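Local atomic coordinates of endosialidase (Enterobacteria phage phi92, PDB entry 4HIZ), a protein that hydrolyses internal alpha-2,8 and alpha-2,9 linkages in sialic acid polymers, as an endosialidase of a bacteriophage. Residues Asp345-Pro350 / Leu361-Thr366; Gly372-Met377 / Tyr387-Asn392. All blocks are in the same frame, centred on the assembly; numbering follows the deposited sequence.

Overall arrangement
Both contacts lie in the catalytic beta-propeller domain, within one antiparallel sheet of four strands, a propeller blade. From the N terminus, the chain leaves helix 341-344 and enters strand 347-355. It turns back into strand 358-365, and contact 1 closes this first hairpin. A loop leads on to strand 374-378. The chain then turns again into strand 386-389, and contact 2 closes the second hairpin. The contacts follow in series and neither nests in the other. Their centres are about 9 Å apart. Strands 358-365 and 374-378 join them at the middle of the sheet, where Leu361 O probably accepts a hydrogen bond from Ala376 N.

Contact 1 of 2, residues Asp345-Pro350 / Leu361-Thr366; sequences DNAAEP and LTTRGT
Ala348 and Arg364 form an antiparallel pair hydrogen-bonded both ways. Ala348 N donates to Arg364 O, and Arg364 N to Ala348 O at 2.9 Å. Ala347 faces Gly365 in the adjoining non-hydrogen-bonded pair. Thr366 N then donates to Asn346 O at 2.9 Å. On the other side of the central pair the register slips by one residue. Pro350, not Glu349, has its CA nearest that of Thr363. This is a beta bulge, and Glu349 has a positive phi of 50°.

The side chains of Glu349 and Arg364 lie side by side and point the same way. Arg364 CG is anti to the backbone N (chi1 171°), and the chain runs extended to NE, alongside the extended chain of Glu349. Glu349 OE1 and Arg364 NH1 make a salt bridge of 2.9 Å. OE1 sits at the guanidinium edge, in its plane. NH1, however, meets OE1 from above the carboxylate plane, and the two planes are 73° apart. Gln87 NE2 also bonds to OE1. Glu291 lies close to Glu349 OE2 and Arg415 close to Arg364 NH1, like charges in both cases, which the salt bridge may partly offset. Ala348 CB touches Thr366 CG2 at 3.8 Å. Pro350 CB packs on Leu361 CD1 at 3.9 Å. A water joins Asn346 ND2 to Thr366 OG1.

The hairpin packs against the preceding four-stranded sheet of the propeller. Leu319 of its strand 318-324 touches Ala347, Pro350 and Thr363, and His310 of strand 304-311 touches Ala348 and Glu349.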
ATOM      1  N   ASP A 345     -40.239  24.556  -3.611  1.00 16.44           N
ATOM      2  CA  ASP A 345     -39.644  25.447  -4.620  1.00 15.67           C
ATOM      3  C   ASP A 345     -38.167  25.616  -4.274  1.00 15.15           C
ATOM      4  O   ASP A 345     -37.820  25.668  -3.095  1.00 15.41           O
ATOM      5  CB  ASP A 345     -40.298  26.836  -4.606  1.00 16.44           C
ATOM      6  CG  ASP A 345     -41.722  26.807  -5.131  1.00 20.29           C
ATOM      7  OD1 ASP A 345     -42.033  25.869  -5.893  1.00 19.91           O
ATOM      8  OD2 ASP A 345     -42.519  27.727  -4.815  1.00 23.80           O
ATOM      9  N   ASN A 346     -37.317  25.696  -5.287  1.00 14.95           N
ATOM     10  CA  ASN A 346     -35.878  25.876  -5.014  1.00 14.34           C
ATOM     11  C   ASN A 346     -35.300  24.885  -3.990  1.00 14.46           C
ATOM     12  O   ASN A 346     -34.466  25.259  -3.167  1.00 15.09           O
ATOM     13  CB  ASN A 346     -35.629  27.292  -4.498  1.00 15.17           C
ATOM     14  CG  ASN A 346     -36.191  28.357  -5.433  1.00 17.46           C
ATOM     15  OD1 ASN A 346     -37.054  29.185  -5.057  1.00 21.41           O
ATOM     16  ND2 ASN A 346     -35.743  28.317  -6.657  1.00 16.50           N
ATOM     17  N   ALA A 347     -35.731  23.634  -4.063  1.00 13.94           N
ATOM     18  CA  ALA A 347     -35.315  22.624  -3.081  1.00 13.24           C
ATOM     19  C   ALA A 347     -35.008  21.295  -3.758  1.00 13.50           C
ATOM     20  O   ALA A 347     -35.467  21.031  -4.880  1.00 14.65           O
ATOM     21  CB  ALA A 347     -36.402  22.475  -1.990  1.00 13.38           C
ATOM     22  N   ALA A 348     -34.242  20.450  -3.059  1.00 12.76           N
ATOM     23  CA  ALA A 348     -33.789  19.172  -3.600  1.00 12.77           C
ATOM     24  C   ALA A 348     -33.377  18.271  -2.446  1.00 13.21           C
ATOM     25  O   ALA A 348     -33.247  18.733  -1.304  1.00 13.56           O
ATOM     26  CB  ALA A 348     -32.543  19.407  -4.490  1.00 13.48           C
ATOM     27  N   GLU A 349     -33.181  16.988  -2.767  1.00 13.33           N
ATOM     28  CA  GLU A 349     -32.389  16.080  -1.927  1.00 13.19           C
ATOM     29  C   GLU A 349     -32.754  16.078  -0.462  1.00 13.50           C
ATOM     30  O   GLU A 349     -31.931  16.416   0.399  1.00 13.65           O
ATOM     31  CB  GLU A 349     -30.902  16.410  -2.110  1.00 13.57           C
ATOM     32  CG  GLU A 349     -30.438  16.010  -3.503  1.00 15.26           C
ATOM     33  CD  GLU A 349     -29.003  16.431  -3.821  1.00 17.31           C
ATOM     34  OE1 GLU A 349     -28.334  17.047  -2.956  1.00 16.71           O
ATOM     35  OE2 GLU A 349     -28.551  16.158  -4.958  1.00 19.81           O
ATOM     36  N   PRO A 350     -33.986  15.669  -0.152  1.00 12.43           N
ATOM     37  CA  PRO A 350     -34.385  15.557   1.253  1.00 11.90           C
ATOM     38  C   PRO A 350     -33.600  14.478   2.007  1.00 11.68           C
ATOM     39  O   PRO A 350     -33.423  13.382   1.475  1.00 12.73           O
ATOM     40  CB  PRO A 350     -35.863  15.150   1.174  1.00 12.93           C
ATOM     41  CG  PRO A 350     -35.969  14.441  -0.181  1.00 13.24           C
ATOM     42  CD  PRO A 350     -35.061  15.260  -1.081  1.00 13.39           C
ATOM     43  N   LEU A 361     -37.435  15.646   8.214  1.00 12.43           N
ATOM     44  CA  LEU A 361     -36.948  15.852   6.851  1.00 12.20           C
ATOM     45  C   LEU A 361     -36.206  17.180   6.792  1.00 11.90           C
ATOM     46  O   LEU A 361     -36.638  18.168   7.388  1.00 12.85           O
ATOM     47  CB  LEU A 361     -38.164  15.862   5.881  1.00 13.07           C
ATOM     48  CG  LEU A 361     -37.894  16.158   4.387  1.00 13.68           C
ATOM     49  CD1 LEU A 361     -38.945  15.462   3.488  1.00 14.07           C
ATOM     50  CD2 LEU A 361     -37.903  17.659   4.052  1.00 13.46           C
ATOM     51  N   THR A 362     -35.066  17.206   6.098  1.00 10.95           N
ATOM     52  CA  THR A 362     -34.453  18.506   5.760  1.00 12.12           C
ATOM     53  C   THR A 362     -34.297  18.600   4.263  1.00 12.34           C
ATOM     54  O   THR A 362     -34.144  17.573   3.594  1.00 13.18           O
ATOM     55  CB  THR A 362     -33.006  18.620   6.325  1.00 13.10           C
ATOM     56  OG1 THR A 362     -32.209  17.557   5.792  1.00 12.34           O
ATOM     57  CG2 THR A 362     -33.004  18.564   7.831  1.00 15.55           C
ATOM     58  N   THR A 363     -34.304  19.826   3.719  1.00 12.32           N
ATOM     59  CA  THR A 363     -34.100  19.975   2.287  1.00 12.34           C
ATOM     60  C   THR A 363     -32.790  20.671   2.023  1.00 11.79           C
ATOM     61  O   THR A 363     -32.236  21.348   2.897  1.00 13.03           O
ATOM     62  CB  THR A 363     -35.193  20.867   1.624  1.00 13.34           C
ATOM     63  OG1 THR A 363     -35.173  22.158   2.240  1.00 13.88           O
ATOM     64  CG2 THR A 363     -36.599  20.263   1.800  1.00 14.41           C
ATOM     65  N   ARG A 364     -32.301  20.470   0.811  1.00 11.55           N
ATOM     66  CA  ARG A 364     -31.238  21.289   0.237  1.00 10.69           C
ATOM     67  C   ARG A 364     -31.865  22.487  -0.495  1.00 12.23           C
ATOM     68  O   ARG A 364     -32.775  22.305  -1.316  1.00 13.97           O
ATOM     69  CB  ARG A 364     -30.510  20.471  -0.825  1.00 11.02           C
ATOM     70  CG  ARG A 364     -29.505  21.293  -1.671  1.00 12.17           C
ATOM     71  CD  ARG A 364     -28.721  20.325  -2.543  1.00 13.04           C
ATOM     72  NE  ARG A 364     -28.006  21.025  -3.593  1.00 14.30           N
ATOM     73  CZ  ARG A 364     -27.139  20.455  -4.418  1.00 15.93           C
ATOM     74  NH1 ARG A 364     -26.862  19.162  -4.317  1.00 17.07           N
ATOM     75  NH2 ARG A 364     -26.528  21.191  -5.337  1.00 16.80           N
ATOM     76  N   GLY A 365     -31.357  23.688  -0.234  1.00 11.70           N
ATOM     77  CA  GLY A 365     -31.773  24.883  -0.988  1.00 12.35           C
ATOM     78  C   GLY A 365     -30.979  24.939  -2.291  1.00 13.51           C
ATOM     79  O   GLY A 365     -29.775  24.597  -2.300  1.00 14.33           O
ATOM     80  N   THR A 366     -31.600  25.388  -3.391  1.00 14.73           N
ATOM     81  CA  THR A 366     -30.879  25.349  -4.651  1.00 15.42           C
ATOM     82  C   THR A 366     -30.529  26.731  -5.180  1.00 14.65           C
ATOM     83  O   THR A 366     -29.922  26.853  -6.257  1.00 15.30           O
ATOM     84  CB  THR A 366     -31.629  24.530  -5.728  1.00 16.36           C
ATOM     85  OG1 THR A 366     -32.921  25.119  -5.952  1.00 17.59           O
ATOM     86  CG2 THR A 366     -31.803  23.034  -5.275  1.00 16.27           C
TER
HETATM   87  O   HOH W   1     -33.408  27.220  -7.503  1.00 25.99           O
HETATM   88  O   HOH W   2     -31.153  17.635   2.851  1.00 13.42           O
HETATM   89  O   HOH W   3     -25.450  16.452  -5.090  1.00 19.86           O

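Contact 2 of 2, residues Gly372-Met377 / Tyr387-Asn392; sequences GSTLAM and YLRFPN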
ATOM      1  N   GLY A 372     -34.068  29.035   1.499  1.00 13.91           N
ATOM      2  CA  GLY A 372     -33.286  27.820   1.278  1.00 13.73           C
ATOM      3  C   GLY A 372     -33.761  26.656   2.116  1.00 12.98           C
ATOM      4  O   GLY A 372     -34.966  26.457   2.299  1.00 13.37           O
ATOM      5  N   SER A 373     -32.815  25.890   2.661  1.00 12.34           N
ATOM      6  CA  SER A 373     -33.164  24.673   3.414  1.00 11.62           C
ATOM      7  C   SER A 373     -34.245  24.883   4.465  1.00 11.71           C
ATOM      8  O   SER A 373     -34.292  25.923   5.163  1.00 11.74           O
ATOM      9  CB  SER A 373     -31.923  24.170   4.159  1.00 12.62           C
ATOM     10  OG  SER A 373     -30.959  23.742   3.220  1.00 12.84           O
ATOM     11  N   THR A 374     -35.047  23.830   4.635  1.00 12.13           N
ATOM     12  CA  THR A 374     -36.161  23.799   5.583  1.00 12.58           C
ATOM     13  C   THR A 374     -36.032  22.522   6.387  1.00 12.12           C
ATOM     14  O   THR A 374     -35.609  21.492   5.854  1.00 12.69           O
ATOM     15  CB  THR A 374     -37.489  23.721   4.794  1.00 13.47           C
ATOM     16  OG1 THR A 374     -37.593  24.872   3.954  1.00 13.58           O
ATOM     17  CG2 THR A 374     -38.720  23.694   5.703  1.00 15.09           C
ATOM     18  N   LEU A 375     -36.380  22.606   7.664  1.00 12.57           N
ATOM     19  CA  LEU A 375     -36.550  21.445   8.528  1.00 13.31           C
ATOM     20  C   LEU A 375     -38.044  21.186   8.679  1.00 13.72           C
ATOM     21  O   LEU A 375     -38.824  22.119   8.884  1.00 15.22           O
ATOM     22  CB  LEU A 375     -35.919  21.702   9.910  1.00 14.09           C
ATOM     23  CG  LEU A 375     -36.167  20.675  11.031  1.00 15.43           C
ATOM     24  CD1 LEU A 375     -35.567  19.291  10.697  1.00 14.71           C
ATOM     25  CD2 LEU A 375     -35.594  21.190  12.367  1.00 16.79           C
ATOM     26  N   ALA A 376     -38.459  19.935   8.565  1.00 13.18           N
ATOM     27  CA  ALA A 376     -39.893  19.633   8.668  1.00 13.60           C
ATOM     28  C   ALA A 376     -40.079  18.358   9.490  1.00 14.55           C
ATOM     29  O   ALA A 376     -39.152  17.542   9.594  1.00 15.30           O
ATOM     30  CB  ALA A 376     -40.481  19.486   7.280  1.00 15.68           C
ATOM     31  N   MET A 377     -41.268  18.185  10.089  1.00 14.39           N
ATOM     32  CA  MET A 377     -41.570  16.937  10.765  1.00 15.72           C
ATOM     33  C   MET A 377     -43.008  16.542  10.476  1.00 15.31           C
ATOM     34  O   MET A 377     -43.858  17.411  10.286  1.00 15.85           O
ATOM     35  CB  MET A 377     -41.331  17.076  12.270  1.00 18.42           C
ATOM     36  CG  MET A 377     -42.216  18.104  12.920  1.00 21.15           C
ATOM     37  SD  MET A 377     -43.694  17.358  13.664  1.00 28.25           S
ATOM     38  CE  MET A 377     -42.962  17.214  15.271  1.00 31.39           C
ATOM     39  N   TYR A 387     -43.350  22.902   9.318  1.00 15.12           N
ATOM     40  CA  TYR A 387     -42.138  23.396   8.659  1.00 15.28           C
ATOM     41  C   TYR A 387     -41.443  24.477   9.453  1.00 15.54           C
ATOM     42  O   TYR A 387     -42.114  25.329  10.088  1.00 17.00           O
ATOM     43  CB  TYR A 387     -42.526  24.041   7.319  1.00 15.95           C
ATOM     44  CG  TYR A 387     -43.278  23.124   6.396  1.00 17.83           C
ATOM     45  CD1 TYR A 387     -42.603  22.174   5.638  1.00 17.88           C
ATOM     46  CD2 TYR A 387     -44.670  23.207   6.283  1.00 18.63           C
ATOM     47  CE1 TYR A 387     -43.291  21.319   4.766  1.00 17.85           C
ATOM     48  CE2 TYR A 387     -45.370  22.365   5.425  1.00 19.32           C
ATOM     49  CZ  TYR A 387     -44.674  21.423   4.664  1.00 18.96           C
ATOM     50  OH  TYR A 387     -45.378  20.592   3.811  1.00 20.24           O
ATOM     51  N   LEU A 388     -40.109  24.480   9.354  1.00 14.94           N
ATOM     52  CA  LEU A 388     -39.287  25.554   9.891  1.00 14.94           C
ATOM     53  C   LEU A 388     -38.221  25.904   8.845  1.00 14.64           C
ATOM     54  O   LEU A 388     -37.311  25.101   8.595  1.00 15.65           O
ATOM     55  CB  LEU A 388     -38.585  25.091  11.177  1.00 15.57           C
ATOM     56  CG  LEU A 388     -39.444  24.895  12.438  1.00 17.06           C
ATOM     57  CD1 LEU A 388     -38.639  24.181  13.522  1.00 17.90           C
ATOM     58  CD2 LEU A 388     -39.926  26.251  12.954  1.00 18.07           C
ATOM     59  N   ARG A 389     -38.318  27.079   8.240  1.00 14.53           N
ATOM     60  CA  ARG A 389     -37.298  27.494   7.284  1.00 14.33           C
ATOM     61  C   ARG A 389     -36.030  27.903   8.031  1.00 14.84           C
ATOM     62  O   ARG A 389     -36.096  28.665   8.999  1.00 15.68           O
ATOM     63  CB  ARG A 389     -37.827  28.699   6.488  1.00 14.07           C
ATOM     64  CG  ARG A 389     -36.857  29.204   5.415  1.00 14.97           C
ATOM     65  CD  ARG A 389     -36.974  28.392   4.146  1.00 14.71           C
ATOM     66  NE  ARG A 389     -38.261  28.614   3.465  1.00 15.60           N
ATOM     67  CZ  ARG A 389     -38.554  28.109   2.276  1.00 15.44           C
ATOM     68  NH1 ARG A 389     -37.686  27.322   1.634  1.00 14.91           N
ATOM     69  NH2 ARG A 389     -39.730  28.389   1.704  1.00 14.27           N
ATOM     70  N   PHE A 390     -34.867  27.418   7.604  1.00 14.13           N
ATOM     71  CA  PHE A 390     -33.638  28.016   8.136  1.00 13.26           C
ATOM     72  C   PHE A 390     -33.501  29.432   7.601  1.00 14.23           C
ATOM     73  O   PHE A 390     -33.790  29.680   6.437  1.00 14.25           O
ATOM     74  CB  PHE A 390     -32.388  27.211   7.749  1.00 13.49           C
ATOM     75  CG  PHE A 390     -32.229  25.915   8.500  1.00 12.97           C
ATOM     76  CD1 PHE A 390     -32.807  24.744   8.009  1.00 13.98           C
ATOM     77  CD2 PHE A 390     -31.465  25.870   9.675  1.00 13.35           C
ATOM     78  CE1 PHE A 390     -32.663  23.542   8.681  1.00 14.05           C
ATOM     79  CE2 PHE A 390     -31.297  24.640  10.371  1.00 13.66           C
ATOM     80  CZ  PHE A 390     -31.882  23.485   9.851  1.00 14.24           C
ATOM     81  N   PRO A 391     -33.078  30.377   8.452  1.00 14.43           N
ATOM     82  CA  PRO A 391     -32.912  31.745   7.946  1.00 15.14           C
ATOM     83  C   PRO A 391     -31.695  31.810   6.999  1.00 14.20           C
ATOM     84  O   PRO A 391     -30.832  30.908   6.988  1.00 14.95           O
ATOM     85  CB  PRO A 391     -32.631  32.559   9.225  1.00 15.64           C
ATOM     86  CG  PRO A 391     -32.011  31.575  10.158  1.00 16.21           C
ATOM     87  CD  PRO A 391     -32.740  30.266   9.881  1.00 15.72           C
ATOM     88  N   ASN A 392     -31.669  32.846   6.175  1.00 14.82           N
ATOM     89  CA  ASN A 392     -30.470  33.183   5.410  1.00 15.61           C
ATOM     90  C   ASN A 392     -30.139  32.265   4.216  1.00 15.22           C
ATOM     91  O   ASN A 392     -28.976  32.175   3.825  1.00 14.88           O
ATOM     92  CB  ASN A 392     -29.253  33.352   6.326  1.00 17.65           C
ATOM     93  CG  ASN A 392     -29.436  34.474   7.338  1.00 18.74           C
ATOM     94  OD1 ASN A 392     -29.214  34.292   8.542  1.00 21.13           O
ATOM     95  ND2 ASN A 392     -29.793  35.642   6.852  1.00 18.08           N
TER
HETATM   96  O   HOH W   4     -34.089  31.049   3.988  1.00 16.37           O
HETATM   97  O   HOH W   5     -32.634  28.357   4.373  1.00 14.31           O
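Leu375 CB packs against Phe390 CE1 at 3.9 Å, in the apolar part of a beta hairpin. Its two strands, 374-378 and 386-389, end a four-stranded propeller blade. Leu375 CD2 also approaches Leu388 CD1, at 4.4 Å. Strand 407-413 covers this face, with Leu408 on Leu375 and Ile410 on Phe390. Trp455 meets the Phe390 ring as well.

Leu375 and Leu388 are an antiparallel hydrogen-bonded pair. Leu388 N donates to Leu375 O at 2.7 Å. Leu375 N returns a bond to Leu388 O. Past the end of the strand, Phe390 N still bonds to Ser373 O. That same oxygen lies at the edge of the Phe390 ring, in its plane and 3.4 Å from CD1.

Thr374, Ala376, Tyr387 and Arg389 occupy the other face. Ala376 CB touches Tyr387 CD1 at 3.8 Å. The Tyr387 ring stacks on Tyr343, and its OH bonds to Ser340 N. Thr374 CG2 is anti to the backbone N and comes to the edge of the Tyr387 ring.

The polar edge belongs to Arg389. Its chain bends at chi2 (83°) and again at chi3, turning back toward the loop at Gly372. NH2 holds Glu342 O. NH1 donates to Gly372 O at 2.9 Å and 162°, with the oxygen in the guanidinium plane and the nitrogen in the carbonyl plane.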